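Local coordinates for hypothetical protein EF3068 (Enterococcus faecalis, PDB 2B6C) that is of unknown function but is predicted to be a DNA alkylation repair enzyme of the AlkD-like family, built from helices, at residues A21-Q26 and K101-S106. Sequence-based numbering, arbitrary orientation.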
loop_
_atom_site.group_PDB
_atom_site.type_symbol
_atom_site.label_atom_id
_atom_site.label_comp_id
_atom_site.label_asym_id
_atom_site.label_seq_id
_atom_site.Cartn_x
_atom_site.Cartn_y
_atom_site.Cartn_z
ATOM N N ALA B 21 -3.584 -27.973 19.621
ATOM C CA ALA B 21 -3.998 -29.317 19.193
ATOM C C ALA B 21 -4.123 -29.404 17.673
ATOM O O ALA B 21 -3.721 -30.389 17.037
ATOM C CB ALA B 21 -5.343 -29.713 19.900
ATOM N N TYR B 22 -4.644 -28.335 17.088
ATOM C CA TYR B 22 -4.858 -28.242 15.671
ATOM C C TYR B 22 -3.549 -28.284 14.852
ATOM O O TYR B 22 -3.511 -28.816 13.714
ATOM C CB TYR B 22 -5.658 -26.970 15.439
ATOM C CG TYR B 22 -5.984 -26.683 14.011
ATOM C CD1 TYR B 22 -5.399 -25.591 13.363
ATOM C CD2 TYR B 22 -6.890 -27.494 13.301
ATOM C CE1 TYR B 22 -5.710 -25.299 12.042
ATOM C CE2 TYR B 22 -7.207 -27.225 11.972
ATOM C CZ TYR B 22 -6.614 -26.113 11.358
ATOM O OH TYR B 22 -6.896 -25.817 10.045
HETATM N N MSE B 23 -2.468 -27.755 15.445
HETATM C CA MSE B 23 -1.122 -27.850 14.869
HETATM C C MSE B 23 -0.366 -29.012 15.419
HETATM O O MSE B 23 0.856 -29.016 15.344
HETATM C CB MSE B 23 -0.311 -26.573 15.117
HETATM C CG MSE B 23 -1.005 -25.369 14.636
HETATM SE SE MSE B 23 -1.459 -25.450 12.681
HETATM C CE MSE B 23 -2.334 -23.759 12.579
ATOM N N LYS B 24 -1.082 -30.009 15.955
ATOM C CA LYS B 24 -0.493 -31.261 16.450
ATOM C C LYS B 24 0.501 -31.077 17.614
ATOM O O LYS B 24 1.519 -31.788 17.681
ATOM C CB LYS B 24 0.152 -32.111 15.324
ATOM C CG LYS B 24 -0.694 -32.325 14.064
ATOM C CD LYS B 24 -1.158 -33.763 13.967
ATOM C CE LYS B 24 -1.670 -34.039 12.575
ATOM N NZ LYS B 24 -1.378 -35.404 12.064
ATOM N N HIS B 25 0.201 -30.134 18.514
ATOM C CA HIS B 25 0.912 -29.992 19.802
ATOM C C HIS B 25 2.399 -29.775 19.678
ATOM O O HIS B 25 3.159 -30.223 20.536
ATOM C CB HIS B 25 0.703 -31.233 20.702
ATOM C CG HIS B 25 -0.727 -31.507 21.011
ATOM N ND1 HIS B 25 -1.457 -30.743 21.901
ATOM C CD2 HIS B 25 -1.571 -32.447 20.527
ATOM C CE1 HIS B 25 -2.685 -31.222 21.970
ATOM N NE2 HIS B 25 -2.779 -32.256 21.146
ATOM N N GLN B 26 2.839 -29.089 18.646
ATOM C CA GLN B 26 4.273 -28.879 18.503
ATOM C C GLN B 26 4.684 -27.413 18.673
ATOM O O GLN B 26 5.847 -27.113 18.593
ATOM C CB GLN B 26 4.742 -29.409 17.157
ATOM C CG GLN B 26 4.100 -28.715 15.981
ATOM C CD GLN B 26 4.397 -29.456 14.702
ATOM O OE1 GLN B 26 5.564 -29.751 14.381
ATOM N NE2 GLN B 26 3.357 -29.763 13.962
ATOM N N LYS B 101 10.974 -22.882 12.653
ATOM C CA LYS B 101 9.680 -23.059 13.305
ATOM C C LYS B 101 8.599 -23.383 12.228
ATOM O O LYS B 101 7.516 -22.806 12.225
ATOM C CB LYS B 101 9.289 -21.810 14.122
ATOM C CG LYS B 101 10.420 -21.245 14.977
ATOM C CD LYS B 101 9.897 -20.179 15.917
ATOM C CE LYS B 101 10.811 -19.890 17.092
ATOM N NZ LYS B 101 10.032 -19.133 18.110
ATOM N N ALA B 102 8.935 -24.291 11.331
ATOM C CA ALA B 102 8.169 -24.525 10.124
ATOM C C ALA B 102 7.040 -25.512 10.305
ATOM O O ALA B 102 7.237 -26.629 10.845
ATOM C CB ALA B 102 9.087 -25.009 8.997
ATOM N N TRP B 103 5.870 -25.103 9.814
ATOM C CA TRP B 103 4.720 -25.992 9.688
ATOM C C TRP B 103 3.869 -25.307 8.616
ATOM O O TRP B 103 4.230 -24.220 8.182
ATOM C CB TRP B 103 3.973 -26.104 11.028
ATOM C CG TRP B 103 2.932 -27.196 11.098
ATOM C CD1 TRP B 103 1.598 -27.044 11.354
ATOM C CD2 TRP B 103 3.158 -28.612 10.940
ATOM N NE1 TRP B 103 0.974 -28.282 11.366
ATOM C CE2 TRP B 103 1.915 -29.257 11.139
ATOM C CE3 TRP B 103 4.300 -29.395 10.688
ATOM C CZ2 TRP B 103 1.770 -30.642 11.063
ATOM C CZ3 TRP B 103 4.150 -30.794 10.622
ATOM C CH2 TRP B 103 2.892 -31.387 10.797
ATOM N N TRP B 104 2.742 -25.882 8.195
ATOM C CA TRP B 104 2.061 -25.290 7.023
ATOM C C TRP B 104 1.569 -23.856 7.311
ATOM O O TRP B 104 1.452 -23.035 6.411
ATOM C CB TRP B 104 0.913 -26.198 6.540
ATOM C CG TRP B 104 -0.197 -26.363 7.572
ATOM C CD1 TRP B 104 -0.365 -27.418 8.448
ATOM C CD2 TRP B 104 -1.266 -25.449 7.838
ATOM N NE1 TRP B 104 -1.476 -27.208 9.235
ATOM C CE2 TRP B 104 -2.047 -26.014 8.888
ATOM C CE3 TRP B 104 -1.672 -24.218 7.271
ATOM C CZ2 TRP B 104 -3.189 -25.389 9.389
ATOM C CZ3 TRP B 104 -2.796 -23.578 7.798
ATOM C CH2 TRP B 104 -3.546 -24.174 8.842
ATOM N N ASP B 105 1.291 -23.555 8.579
ATOM C CA ASP B 105 0.749 -22.264 8.951
ATOM C C ASP B 105 1.761 -21.116 8.726
ATOM O O ASP B 105 1.407 -20.091 8.116
ATOM C CB ASP B 105 0.167 -22.289 10.381
ATOM C CG ASP B 105 1.195 -22.649 11.458
ATOM O OD1 ASP B 105 2.155 -23.385 11.173
ATOM O OD2 ASP B 105 1.042 -22.192 12.625
ATOM N N SER B 106 2.997 -21.282 9.196
ATOM C CA SER B 106 4.042 -20.264 8.949
ATOM C C SER B 106 4.590 -20.259 7.522
ATOM O O SER B 106 4.859 -19.210 6.975
ATOM C CB SER B 106 5.218 -20.387 9.934
ATOM O OG SER B 106 5.959 -21.581 9.699
HETATM O O HOH W 1 -1.912 -29.013 11.604
#
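Selenomethionine Met23 meets both Trp103 and Trp104, and its selenium makes two Met-aromatic contacts of different kinds. Toward Trp103 the SE atom lies at the ring edge, 3.7 Å from CD1; toward Trp104 it comes in obliquely, 4.4 Å from the centroid of the five-membered ring. A bend at chi2 (-57°) turns SE out of the line of the chain. The terminal CE touches Asp105 CB at 3.6 Å as well as Trp104 CZ2. Tyr22 extends the apolar surface, with its CE1 3.7 Å from Trp104 CZ2, at the rim of the indole.

The Gln26 side chain crosses Trp103 at about a right angle, its amide plane inclined 59° to the indole and NE2 3.1 Å above the ring centre. One N-H makes a nearly straight hydrogen bond to Met23 O (3.0 Å, 164°), which leaves the other slanting down at the indole face, an N-H...pi-type approach. One water unites the two segments: it donates to Tyr22 O (2.7 Å) and accepts from NE1 of both tryptophans, satisfying two indole N-H groups at once.

The contact joins two helix ends in an all-helical chain, consistent with the superhelical HEAT-like repeat fold of AlkD relatives. Helix 13-22 stops in a Schellman motif with Lys24, at positive phi, as its C-prime residue, while Trp103 occupies the N-cap position of helix 104-120. Asp105 is tied to helix 69-81 by a salt bridge to Arg69 and a hydrogen bond to Tyr73, which also touches Met23. Phe174 of helix 173-186 meets Trp103 edge-to-face, and Trp104 reaches Arg142 of helix 138-146.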